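Local coordinates for uncharacterized protein (Vanderwaltozyma polyspora, PDB 5THE) that probably binds RNA, as the C-terminal lobe of a budding yeast Argonaute, the part of the longer protein that carries the Piwi domain, at residues A[260-265]-A[335-340]; A[314-319]-A[360-365]; A[36-41]-A[68-73]; A[49-54]-A[399-404]. One frame throughout, in Å; residues are numbered along the deposited sequence.

Contact 1 of 4, residues A[260-265]-A[335-340]; sequences KESNLP and LPTKIM
In the Piwi domain, which has the RNase H-like fold, S262 and T337 meet beside the starts of the parallel strands 264-274 and 339-344. S262 sits in the turn of the hairpin that leads from strand 258-259 into 264-274, where N263 and L264 both oppose D259 in a G1 beta bulge. The two side chains join through their hydroxyls, S262 OG donating to T337 OG1 over 2.7 Å. T337 OG1 is also hydrogen-bonded to D259 OD2, and S262 OG takes a weak bond from L264 N, which makes a short polar chain from the turn to T337 and D259. With OG1 between the backbone N and the carbonyl carbon (chi1 60°), CG2 of T337 lies beside its own N and approaches L264 CD1 at 3.9 Å, the two side chains crossing at about a right angle. L264 CD1 also rests 3.6 Å from L335 O. An alanine in place of T337 would probably leave the S262 hydroxyl and D259 OD2 without this partner and open a gap next to L264 CD1. Beside the hydroxyl pair, one water joins the backbones, donating to P265 O at 2.8 Å and accepting from T337 N at 2.9 Å.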
loop_
_atom_site.group_PDB
_atom_site.type_symbol
_atom_site.label_atom_id
_atom_site.label_comp_id
_atom_site.label_asym_id
_atom_site.label_seq_id
_atom_site.Cartn_x
_atom_site.Cartn_y
_atom_site.Cartn_z
ATOM N N LYS A 260 -1.581 16.839 18.782
ATOM C CA LYS A 260 -0.779 17.591 19.742
ATOM C C LYS A 260 -1.330 17.491 21.155
ATOM O O LYS A 260 -0.553 17.492 22.113
ATOM C CB LYS A 260 -0.678 19.060 19.331
ATOM C CG LYS A 260 -0.040 19.281 17.968
ATOM C CD LYS A 260 1.173 18.373 17.764
ATOM C CE LYS A 260 1.814 18.569 16.389
ATOM N NZ LYS A 260 0.863 18.327 15.262
ATOM N N GLU A 261 -2.654 17.393 21.316
ATOM C CA GLU A 261 -3.214 17.420 22.669
ATOM C C GLU A 261 -2.888 16.143 23.439
ATOM O O GLU A 261 -2.585 16.194 24.637
ATOM C CB GLU A 261 -4.725 17.643 22.609
ATOM C CG GLU A 261 -5.150 18.960 21.933
ATOM C CD GLU A 261 -4.580 20.217 22.570
ATOM O OE1 GLU A 261 -4.821 20.444 23.768
ATOM O OE2 GLU A 261 -3.890 20.988 21.867
ATOM N N SER A 262 -2.947 14.990 22.770
ATOM C CA SER A 262 -2.675 13.700 23.390
ATOM C C SER A 262 -1.264 13.218 23.120
ATOM O O SER A 262 -0.834 12.246 23.745
ATOM C CB SER A 262 -3.672 12.642 22.880
ATOM O OG SER A 262 -3.585 12.552 21.462
ATOM N N ASN A 263 -0.546 13.868 22.201
ATOM C CA ASN A 263 0.763 13.410 21.745
ATOM C C ASN A 263 0.685 11.974 21.227
ATOM O O ASN A 263 1.584 11.157 21.427
ATOM C CB ASN A 263 1.819 13.544 22.841
ATOM C CG ASN A 263 3.221 13.488 22.282
ATOM O OD1 ASN A 263 3.476 13.985 21.182
ATOM N ND2 ASN A 263 4.126 12.842 23.002
ATOM N N LEU A 264 -0.416 11.655 20.570
ATOM C CA LEU A 264 -0.590 10.328 20.040
ATOM C C LEU A 264 -0.728 10.410 18.526
ATOM O O LEU A 264 -1.384 11.327 18.016
ATOM C CB LEU A 264 -1.832 9.651 20.638
ATOM C CG LEU A 264 -1.700 9.176 22.087
ATOM C CD1 LEU A 264 -3.068 8.796 22.617
ATOM C CD2 LEU A 264 -0.734 8.001 22.160
ATOM N N PRO A 265 -0.110 9.492 17.787
ATOM C CA PRO A 265 -0.208 9.546 16.325
ATOM C C PRO A 265 -1.631 9.289 15.861
ATOM O O PRO A 265 -2.373 8.509 16.461
ATOM C CB PRO A 265 0.740 8.436 15.865
ATOM C CG PRO A 265 0.757 7.472 16.993
ATOM C CD PRO A 265 0.696 8.343 18.238
ATOM N N LEU A 335 -5.574 4.155 22.964
ATOM C CA LEU A 335 -6.263 4.169 21.683
ATOM C C LEU A 335 -5.991 5.492 20.977
ATOM O O LEU A 335 -5.640 6.479 21.622
ATOM C CB LEU A 335 -7.759 4.002 21.890
ATOM C CG LEU A 335 -8.161 2.720 22.617
ATOM C CD1 LEU A 335 -9.661 2.675 22.839
ATOM C CD2 LEU A 335 -7.604 1.523 21.856
ATOM N N PRO A 336 -6.125 5.544 19.654
ATOM C CA PRO A 336 -5.908 6.813 18.960
ATOM C C PRO A 336 -6.972 7.832 19.337
ATOM O O PRO A 336 -8.104 7.491 19.696
ATOM C CB PRO A 336 -5.989 6.441 17.473
ATOM C CG PRO A 336 -6.723 5.145 17.428
ATOM C CD PRO A 336 -6.437 4.442 18.726
ATOM N N THR A 337 -6.579 9.097 19.292
ATOM C CA THR A 337 -7.509 10.171 19.576
ATOM C C THR A 337 -8.001 10.871 18.318
ATOM O O THR A 337 -8.886 11.726 18.419
ATOM C CB THR A 337 -6.877 11.189 20.540
ATOM O OG1 THR A 337 -5.694 11.746 19.952
ATOM C CG2 THR A 337 -6.512 10.504 21.866
ATOM N N LYS A 338 -7.464 10.520 17.147
ATOM C CA LYS A 338 -7.949 11.002 15.858
ATOM C C LYS A 338 -7.837 9.867 14.855
ATOM O O LYS A 338 -6.881 9.088 14.893
ATOM C CB LYS A 338 -7.149 12.209 15.326
ATOM C CG LYS A 338 -7.257 13.496 16.143
ATOM C CD LYS A 338 -6.490 14.614 15.440
ATOM C CE LYS A 338 -6.520 15.910 16.243
ATOM N NZ LYS A 338 -7.914 16.367 16.442
ATOM N N ILE A 339 -8.805 9.794 13.943
ATOM C CA ILE A 339 -8.822 8.780 12.893
ATOM C C ILE A 339 -8.916 9.480 11.542
ATOM O O ILE A 339 -9.740 10.384 11.355
ATOM C CB ILE A 339 -9.988 7.788 13.086
ATOM C CG1 ILE A 339 -9.864 7.085 14.441
ATOM C CG2 ILE A 339 -10.039 6.774 11.985
ATOM C CD1 ILE A 339 -11.020 6.126 14.725
ATOM N N MET A 340 -8.072 9.061 10.607
ATOM C CA MET A 340 -8.062 9.551 9.232
ATOM C C MET A 340 -8.381 8.378 8.318
ATOM O O MET A 340 -7.623 7.403 8.280
ATOM C CB MET A 340 -6.700 10.153 8.891
ATOM C CG MET A 340 -6.576 10.727 7.503
ATOM S SD MET A 340 -6.842 12.505 7.511
ATOM C CE MET A 340 -5.707 12.996 8.815
HETATM O O HOH W 1 -4.377 10.002 17.642
#

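Contact 2 of 4, residues A[314-319]-A[360-365]; sequences TNVGSL and KSIKES
The flat groups where G317 meets S361 and S365 are peptide units and one amide, with no ring among them. The S361 carbonyl is approached from opposite faces by S365 N and S365 OG, the hydroxyl lying 2.8 Å from S361 O and tilted 30° from the carbonyl plane. On the other segment, N315 O accepts both S318 N and S318 OG, while the amide oxygen N315 OD1 takes a bond from a water that is also bonded to S361 OG. S361 OG, anti to its backbone N (chi1 173°), points at the 3-10 turn 316-319 and accepts from G317 N over 2.8 Å, in a bent bond of 139°. G317 CA stands only 3.2 Å from S365 OG, and a CB at this position would run into that hydroxyl and into S361 O. Next to S361, V316 CG1 packs on I362 CG1 at 4.0 Å, and both side chains rest on Y341. An alanine in place of S361 would probably leave G317 N without this acceptor and break the water link to N315. Since the S365 hydroxyl is spent on its own helix, helix 351-373 of the Piwi domain holds the turn through one serine oxygen, a water, close serine-glycine packing and the apolar V316-I362 pair.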
loop_
_atom_site.group_PDB
_atom_site.type_symbol
_atom_site.label_atom_id
_atom_site.label_comp_id
_atom_site.label_asym_id
_atom_site.label_seq_id
_atom_site.Cartn_x
_atom_site.Cartn_y
_atom_site.Cartn_z
ATOM N N THR A 314 -20.531 -1.973 3.953
ATOM C CA THR A 314 -21.578 -1.831 4.962
ATOM C C THR A 314 -21.045 -2.018 6.373
ATOM O O THR A 314 -21.437 -1.295 7.295
ATOM C CB THR A 314 -22.696 -2.839 4.706
ATOM O OG1 THR A 314 -23.159 -2.697 3.364
ATOM C CG2 THR A 314 -23.853 -2.593 5.665
ATOM N N ASN A 315 -20.181 -3.000 6.571
ATOM C CA ASN A 315 -19.695 -3.327 7.898
ATOM C C ASN A 315 -18.202 -3.038 8.013
ATOM O O ASN A 315 -17.453 -3.799 8.629
ATOM C CB ASN A 315 -20.017 -4.781 8.242
ATOM C CG ASN A 315 -20.133 -5.019 9.745
ATOM O OD1 ASN A 315 -20.168 -4.072 10.544
ATOM N ND2 ASN A 315 -20.192 -6.294 10.138
ATOM N N VAL A 316 -17.759 -1.915 7.429
ATOM C CA VAL A 316 -16.348 -1.538 7.512
ATOM C C VAL A 316 -15.923 -1.435 8.974
ATOM O O VAL A 316 -14.811 -1.830 9.345
ATOM C CB VAL A 316 -16.087 -0.232 6.727
ATOM C CG1 VAL A 316 -16.781 0.996 7.374
ATOM C CG2 VAL A 316 -14.586 0.022 6.584
ATOM N N GLY A 317 -16.834 -0.970 9.834
ATOM C CA GLY A 317 -16.507 -0.803 11.231
ATOM C C GLY A 317 -16.109 -2.096 11.909
ATOM O O GLY A 317 -15.333 -2.081 12.867
ATOM N N SER A 318 -16.621 -3.232 11.428
ATOM C CA SER A 318 -16.228 -4.500 12.027
ATOM C C SER A 318 -14.724 -4.730 11.899
ATOM O O SER A 318 -14.101 -5.297 12.808
ATOM C CB SER A 318 -17.014 -5.644 11.391
ATOM O OG SER A 318 -16.550 -5.910 10.083
ATOM N N LEU A 319 -14.119 -4.268 10.799
ATOM C CA LEU A 319 -12.675 -4.347 10.576
ATOM C C LEU A 319 -11.878 -3.384 11.450
ATOM O O LEU A 319 -10.641 -3.425 11.419
ATOM C CB LEU A 319 -12.365 -4.077 9.101
ATOM C CG LEU A 319 -13.126 -4.941 8.096
ATOM C CD1 LEU A 319 -12.684 -4.649 6.678
ATOM C CD2 LEU A 319 -12.921 -6.402 8.424
ATOM N N LYS A 360 -20.335 6.396 9.664
ATOM C CA LYS A 360 -21.174 6.009 10.799
ATOM C C LYS A 360 -20.793 4.634 11.332
ATOM O O LYS A 360 -20.762 4.417 12.549
ATOM C CB LYS A 360 -22.652 6.014 10.396
ATOM C CG LYS A 360 -23.599 5.533 11.509
ATOM C CD LYS A 360 -25.055 5.459 11.028
ATOM C CE LYS A 360 -25.895 4.619 11.985
ATOM N NZ LYS A 360 -27.353 4.843 11.843
ATOM N N SER A 361 -20.504 3.687 10.441
ATOM C CA SER A 361 -20.090 2.369 10.904
ATOM C C SER A 361 -18.792 2.446 11.697
ATOM O O SER A 361 -18.634 1.759 12.712
ATOM C CB SER A 361 -19.942 1.421 9.721
ATOM O OG SER A 361 -19.379 0.197 10.153
ATOM N N ILE A 362 -17.852 3.283 11.255
ATOM C CA ILE A 362 -16.599 3.438 11.988
ATOM C C ILE A 362 -16.862 4.002 13.379
ATOM O O ILE A 362 -16.358 3.483 14.380
ATOM C CB ILE A 362 -15.617 4.321 11.194
ATOM C CG1 ILE A 362 -15.139 3.573 9.946
ATOM C CG2 ILE A 362 -14.435 4.728 12.062
ATOM C CD1 ILE A 362 -14.308 4.421 9.001
ATOM N N LYS A 363 -17.654 5.078 13.463
ATOM C CA LYS A 363 -17.838 5.723 14.761
ATOM C C LYS A 363 -18.610 4.820 15.716
ATOM O O LYS A 363 -18.286 4.738 16.907
ATOM C CB LYS A 363 -18.546 7.062 14.590
ATOM C CG LYS A 363 -17.707 8.134 13.898
ATOM C CD LYS A 363 -18.428 9.461 13.915
ATOM C CE LYS A 363 -18.479 10.050 15.316
ATOM N NZ LYS A 363 -17.145 10.506 15.798
ATOM N N GLU A 364 -19.604 4.098 15.201
ATOM C CA GLU A 364 -20.406 3.244 16.068
ATOM C C GLU A 364 -19.639 2.000 16.480
ATOM O O GLU A 364 -19.750 1.551 17.631
ATOM C CB GLU A 364 -21.723 2.898 15.370
ATOM C CG GLU A 364 -22.566 4.165 15.204
ATOM C CD GLU A 364 -23.964 3.933 14.694
ATOM O OE1 GLU A 364 -24.217 2.874 14.074
ATOM O OE2 GLU A 364 -24.804 4.841 14.912
ATOM N N SER A 365 -18.826 1.447 15.576
ATOM C CA SER A 365 -18.022 0.280 15.940
ATOM C C SER A 365 -16.971 0.634 16.987
ATOM O O SER A 365 -16.785 -0.109 17.956
ATOM C CB SER A 365 -17.364 -0.329 14.705
ATOM O OG SER A 365 -18.353 -0.780 13.790
HETATM O O HOH W 2 -21.173 -1.281 11.754
#

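Contact 3 of 4, residues A[36-41]-A[68-73]; sequences VVQFKE and QFISTP
K40 and Q68 show both sides of this contact, tight along the backbones and loose at the side-chain ends. On the tight side K40 N donates to Q68 O over 3.0 Å at 159°, with the donor tilted from the carbonyl plane. F39 CB touches the same carbonyl oxygen, and K40 CB lies 3.4 Å from F69 O. I70 packs on the backbone just before K40: its CG1 lies 3.6 Å from F39 C, its CD1 comes within 3.3 Å of Q38 O, and the I70 and Q38 side chains cross at about a right angle. The Q38 amide folds onto the neighbouring residue, NE2 bonding F39 O at 2.7 Å almost in its own plane. The F39 ring leaves the contact to stack on H67 and meet W62. Toward solvent the packing thins. K40 CD passes Q68 OE1 at 3.6 Å. The E41 carboxylate and Q68 amide lie side by side with planes 7° apart, E41 OE2 3.7 Å from Q68 OE1. Segment 36-41 leaves the central strand 37-38 of the small antiparallel sheet with 43-44 and 248-249, and 68-73 passes beside it, where I70 and S71, both opposite S245, form a classic beta bulge.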
loop_
_atom_site.group_PDB
_atom_site.type_symbol
_atom_site.label_atom_id
_atom_site.label_comp_id
_atom_site.label_asym_id
_atom_site.label_seq_id
_atom_site.Cartn_x
_atom_site.Cartn_y
_atom_site.Cartn_z
ATOM N N VAL A 36 10.723 15.596 3.999
ATOM C CA VAL A 36 12.049 15.017 4.151
ATOM C C VAL A 36 11.902 13.504 4.204
ATOM O O VAL A 36 11.213 12.970 5.080
ATOM C CB VAL A 36 12.737 15.551 5.413
ATOM C CG1 VAL A 36 14.083 14.911 5.580
ATOM C CG2 VAL A 36 12.845 17.069 5.346
ATOM N N VAL A 37 12.538 12.804 3.269
ATOM C CA VAL A 37 12.542 11.346 3.319
ATOM C C VAL A 37 13.644 10.899 4.267
ATOM O O VAL A 37 14.779 11.369 4.180
ATOM C CB VAL A 37 12.729 10.742 1.917
ATOM C CG1 VAL A 37 12.835 9.217 2.021
ATOM C CG2 VAL A 37 11.563 11.128 1.000
ATOM N N GLN A 38 13.311 9.999 5.185
ATOM C CA GLN A 38 14.223 9.575 6.240
ATOM C C GLN A 38 14.733 8.168 5.954
ATOM O O GLN A 38 13.933 7.248 5.781
ATOM C CB GLN A 38 13.517 9.603 7.601
ATOM C CG GLN A 38 14.381 9.106 8.744
ATOM C CD GLN A 38 15.430 10.125 9.134
ATOM O OE1 GLN A 38 15.092 11.230 9.513
ATOM N NE2 GLN A 38 16.701 9.765 9.028
ATOM N N PHE A 39 16.058 7.999 5.934
ATOM C CA PHE A 39 16.705 6.693 5.928
ATOM C C PHE A 39 17.295 6.428 7.314
ATOM O O PHE A 39 17.089 7.203 8.251
ATOM C CB PHE A 39 17.768 6.628 4.823
ATOM C CG PHE A 39 17.292 7.157 3.502
ATOM C CD1 PHE A 39 16.381 6.441 2.740
ATOM C CD2 PHE A 39 17.739 8.381 3.032
ATOM C CE1 PHE A 39 15.928 6.942 1.521
ATOM C CE2 PHE A 39 17.294 8.884 1.819
ATOM C CZ PHE A 39 16.388 8.158 1.064
ATOM N N LYS A 40 18.036 5.325 7.448
ATOM C CA LYS A 40 18.593 4.979 8.755
ATOM C C LYS A 40 19.492 6.090 9.295
ATOM O O LYS A 40 19.366 6.497 10.453
ATOM C CB LYS A 40 19.381 3.669 8.685
ATOM C CG LYS A 40 19.739 3.157 10.066
ATOM C CD LYS A 40 20.537 1.865 10.021
ATOM C CE LYS A 40 20.284 1.072 11.290
ATOM N NZ LYS A 40 21.493 0.353 11.745
ATOM N N GLU A 41 20.405 6.589 8.479
ATOM C CA GLU A 41 21.463 7.460 8.984
ATOM C C GLU A 41 21.608 8.715 8.141
ATOM O O GLU A 41 22.673 9.336 8.123
ATOM C CB GLU A 41 22.794 6.712 9.043
ATOM C CG GLU A 41 22.722 5.410 9.820
ATOM C CD GLU A 41 24.063 4.740 9.963
ATOM O OE1 GLU A 41 24.578 4.697 11.096
ATOM O OE2 GLU A 41 24.605 4.269 8.940
ATOM N N GLN A 68 20.616 3.053 4.088
ATOM C CA GLN A 68 20.172 1.831 4.732
ATOM C C GLN A 68 18.737 1.987 5.212
ATOM O O GLN A 68 18.280 3.090 5.530
ATOM C CB GLN A 68 21.091 1.454 5.895
ATOM C CG GLN A 68 22.476 1.044 5.418
ATOM C CD GLN A 68 23.387 0.648 6.556
ATOM O OE1 GLN A 68 23.176 1.041 7.701
ATOM N NE2 GLN A 68 24.415 -0.130 6.246
ATOM N N PHE A 69 18.032 0.859 5.231
ATOM C CA PHE A 69 16.705 0.806 5.818
ATOM C C PHE A 69 16.757 1.190 7.285
ATOM O O PHE A 69 17.688 0.821 8.006
ATOM C CB PHE A 69 16.121 -0.600 5.689
ATOM C CG PHE A 69 15.943 -1.056 4.268
ATOM C CD1 PHE A 69 15.701 -0.135 3.251
ATOM C CD2 PHE A 69 16.024 -2.395 3.949
ATOM C CE1 PHE A 69 15.536 -0.549 1.929
ATOM C CE2 PHE A 69 15.851 -2.826 2.616
ATOM C CZ PHE A 69 15.602 -1.894 1.615
ATOM N N ILE A 70 15.707 1.879 7.733
ATOM C CA ILE A 70 15.652 2.374 9.112
ATOM C C ILE A 70 15.687 1.221 10.109
ATOM O O ILE A 70 16.362 1.294 11.138
ATOM C CB ILE A 70 14.387 3.235 9.308
ATOM C CG1 ILE A 70 14.519 4.564 8.572
ATOM C CG2 ILE A 70 14.082 3.440 10.797
ATOM C CD1 ILE A 70 13.183 5.282 8.371
ATOM N N SER A 71 14.943 0.150 9.837
ATOM C CA SER A 71 14.783 -0.928 10.808
ATOM C C SER A 71 14.758 -2.253 10.067
ATOM O O SER A 71 13.890 -2.474 9.217
ATOM C CB SER A 71 13.502 -0.755 11.634
ATOM O OG SER A 71 13.289 -1.874 12.488
ATOM N N THR A 72 15.688 -3.133 10.412
ATOM C CA THR A 72 15.842 -4.450 9.812
ATOM C C THR A 72 15.873 -5.491 10.919
ATOM O O THR A 72 15.964 -5.146 12.101
ATOM C CB THR A 72 17.131 -4.488 8.982
ATOM O OG1 THR A 72 18.235 -4.086 9.800
ATOM C CG2 THR A 72 17.015 -3.549 7.788
ATOM N N PRO A 73 15.785 -6.785 10.578
ATOM C CA PRO A 73 15.840 -7.807 11.634
ATOM C C PRO A 73 17.140 -7.721 12.418
ATOM O O PRO A 73 18.223 -7.523 11.855
ATOM C CB PRO A 73 15.743 -9.126 10.860
ATOM C CG PRO A 73 15.081 -8.758 9.572
ATOM C CD PRO A 73 15.614 -7.403 9.248
#

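Contact 4 of 4, residues A[49-54]-A[399-404]; sequences KSYGTK and IQENAK
Y51 lies against E401 and N402, its side chain crossing that of the glutamate obliquely. At the root, Y51 CB sits 3.4 Å from N402 OD1 and 3.7 Å from E401 O. CG of the Y51 ring, anti to the backbone N, is 3.9 Å from E401 CB. CD1 is only loosely placed near E401 O, whereas CD2 and CE2 meet the carboxylate end of the glutamate. Y51 CD2 is 3.5 Å from E401 CD, and Y51 CE2 is 3.6 Å from E401 OE2. The E401 chain is extended beyond CG, which itself makes an off-centre CH-pi contact 28° off the ring normal, and the carboxylate plane is inclined by 35° to that of the ring. A412 and E56 also touch the Y51 side chain. The partner segment enters strand 402-404, an outermost strand of a three-stranded antiparallel sheet with 410-415 and 418-419 in the Piwi domain, and the loop 49-54 lies against this sheet at the protein surface, K49 pairing through its backbone with A412. The polar link is made by the side-chain amide of N402: OD1 accepts from Y51 N over 2.7 Å, a nearly straight bond at 169° that lies in the carbonyl plane on a lone pair. Within the loop, S50 OG donates to Y51 O, tilted from that carbonyl plane. On the strand side Q400 NE2 bonds N402 O at 2.8 Å, with that oxygen close to the plane of the Q400 amide.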
loop_
_atom_site.group_PDB
_atom_site.type_symbol
_atom_site.label_atom_id
_atom_site.label_comp_id
_atom_site.label_asym_id
_atom_site.label_seq_id
_atom_site.Cartn_x
_atom_site.Cartn_y
_atom_site.Cartn_z
ATOM N N LYS A 49 15.517 23.944 -7.405
ATOM C CA LYS A 49 16.541 24.570 -8.232
ATOM C C LYS A 49 15.940 24.928 -9.578
ATOM O O LYS A 49 14.844 24.487 -9.943
ATOM C CB LYS A 49 17.772 23.668 -8.437
ATOM C CG LYS A 49 18.561 23.446 -7.132
ATOM C CD LYS A 49 19.894 22.722 -7.347
ATOM C CE LYS A 49 20.604 22.522 -6.010
ATOM N NZ LYS A 49 22.049 22.169 -6.132
ATOM N N SER A 50 16.688 25.743 -10.317
ATOM C CA SER A 50 16.301 26.096 -11.668
ATOM C C SER A 50 16.190 24.850 -12.538
ATOM O O SER A 50 16.967 23.897 -12.400
ATOM C CB SER A 50 17.322 27.054 -12.278
ATOM O OG SER A 50 17.133 27.075 -13.680
ATOM N N TYR A 51 15.195 24.859 -13.418
ATOM C CA TYR A 51 15.133 23.883 -14.489
ATOM C C TYR A 51 16.404 23.967 -15.324
ATOM O O TYR A 51 17.032 25.021 -15.431
ATOM C CB TYR A 51 13.915 24.156 -15.371
ATOM C CG TYR A 51 13.577 23.030 -16.299
ATOM C CD1 TYR A 51 12.855 21.932 -15.843
ATOM C CD2 TYR A 51 13.972 23.055 -17.633
ATOM C CE1 TYR A 51 12.535 20.887 -16.684
ATOM C CE2 TYR A 51 13.651 22.005 -18.496
ATOM C CZ TYR A 51 12.931 20.930 -18.006
ATOM O OH TYR A 51 12.610 19.877 -18.816
ATOM N N GLY A 52 16.791 22.838 -15.908
ATOM C CA GLY A 52 17.847 22.850 -16.894
ATOM C C GLY A 52 18.942 21.836 -16.663
ATOM O O GLY A 52 19.701 21.532 -17.589
ATOM N N THR A 53 19.053 21.302 -15.444
ATOM C CA THR A 53 20.054 20.281 -15.148
ATOM C C THR A 53 19.418 18.986 -14.665
ATOM O O THR A 53 20.117 18.131 -14.110
ATOM C CB THR A 53 21.057 20.783 -14.110
ATOM O OG1 THR A 53 20.377 20.998 -12.866
ATOM C CG2 THR A 53 21.683 22.087 -14.570
ATOM N N LYS A 54 18.111 18.825 -14.867
ATOM C CA LYS A 54 17.350 17.651 -14.440
ATOM C C LYS A 54 17.385 17.453 -12.925
ATOM O O LYS A 54 17.087 16.361 -12.431
ATOM C CB LYS A 54 17.829 16.380 -15.157
ATOM C CG LYS A 54 17.526 16.345 -16.673
ATOM C CD LYS A 54 18.034 15.031 -17.272
ATOM C CE LYS A 54 17.896 14.987 -18.786
ATOM N NZ LYS A 54 16.488 14.876 -19.223
ATOM N N ILE A 399 3.166 24.752 -18.344
ATOM C CA ILE A 399 3.258 25.898 -19.228
ATOM C C ILE A 399 4.645 26.532 -19.203
ATOM O O ILE A 399 5.074 27.103 -20.210
ATOM C CB ILE A 399 2.178 26.929 -18.837
ATOM C CG1 ILE A 399 0.789 26.401 -19.153
ATOM C CG2 ILE A 399 2.377 28.259 -19.540
ATOM C CD1 ILE A 399 -0.289 27.371 -18.679
ATOM N N GLN A 400 5.355 26.451 -18.089
ATOM C CA GLN A 400 6.633 27.121 -17.915
ATOM C C GLN A 400 7.644 26.095 -17.459
ATOM O O GLN A 400 7.286 25.030 -16.948
ATOM C CB GLN A 400 6.553 28.231 -16.871
ATOM C CG GLN A 400 5.416 29.160 -17.096
ATOM C CD GLN A 400 5.135 30.033 -15.912
ATOM O OE1 GLN A 400 4.011 30.502 -15.758
ATOM N NE2 GLN A 400 6.155 30.277 -15.066
ATOM N N GLU A 401 8.914 26.429 -17.637
ATOM C CA GLU A 401 9.961 25.596 -17.068
ATOM C C GLU A 401 10.257 25.984 -15.627
ATOM O O GLU A 401 10.388 25.100 -14.773
ATOM C CB GLU A 401 11.223 25.673 -17.929
ATOM C CG GLU A 401 11.078 24.945 -19.268
ATOM C CD GLU A 401 12.349 24.974 -20.108
ATOM O OE1 GLU A 401 13.243 25.790 -19.806
ATOM O OE2 GLU A 401 12.450 24.185 -21.074
ATOM N N ASN A 402 10.308 27.288 -15.340
ATOM C CA ASN A 402 10.550 27.836 -14.014
ATOM C C ASN A 402 9.412 28.758 -13.615
ATOM O O ASN A 402 8.708 29.313 -14.460
ATOM C CB ASN A 402 11.865 28.654 -13.926
ATOM C CG ASN A 402 13.099 27.814 -14.184
ATOM O OD1 ASN A 402 13.435 26.923 -13.403
ATOM N ND2 ASN A 402 13.781 28.089 -15.297
ATOM N N ALA A 403 9.240 28.899 -12.301
ATOM C CA ALA A 403 8.423 29.952 -11.722
ATOM C C ALA A 403 9.095 30.361 -10.419
ATOM O O ALA A 403 9.995 29.673 -9.929
ATOM C CB ALA A 403 6.982 29.491 -11.484
ATOM N N LYS A 404 8.650 31.483 -9.853
ATOM C CA LYS A 404 9.192 31.928 -8.572
ATOM C C LYS A 404 8.542 31.164 -7.433
ATOM O O LYS A 404 7.308 31.126 -7.327
ATOM C CB LYS A 404 9.002 33.432 -8.373
ATOM C CG LYS A 404 9.895 34.251 -9.295
ATOM C CD LYS A 404 9.896 35.737 -8.941
ATOM C CE LYS A 404 11.005 36.453 -9.694
ATOM N NZ LYS A 404 12.334 35.814 -9.449
#

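How the contacts relate
From the N terminus, 36-41 opens contact 3, and 49-54 opens contact 4 before 68-73 closes contact 3, so these two cross. Contact 3 thus closes a short loop that holds two strands, 37-38 and 43-44, of the small sheet they form with 248-249. Contact 4 runs on to 399-404, and both contacts in the Piwi domain fall within its long span. There, 260-265 opens contact 1 and 314-319 opens contact 2; 335-340 then closes the first and 360-365 the second, so these cross as well. Contact 1 joins the starts of neighbouring parallel strands, contact 2 ties the loop before helix 320-329 to helix 351-373, and contact 4 joins the N-terminal region to an edge strand of a Piwi sheet.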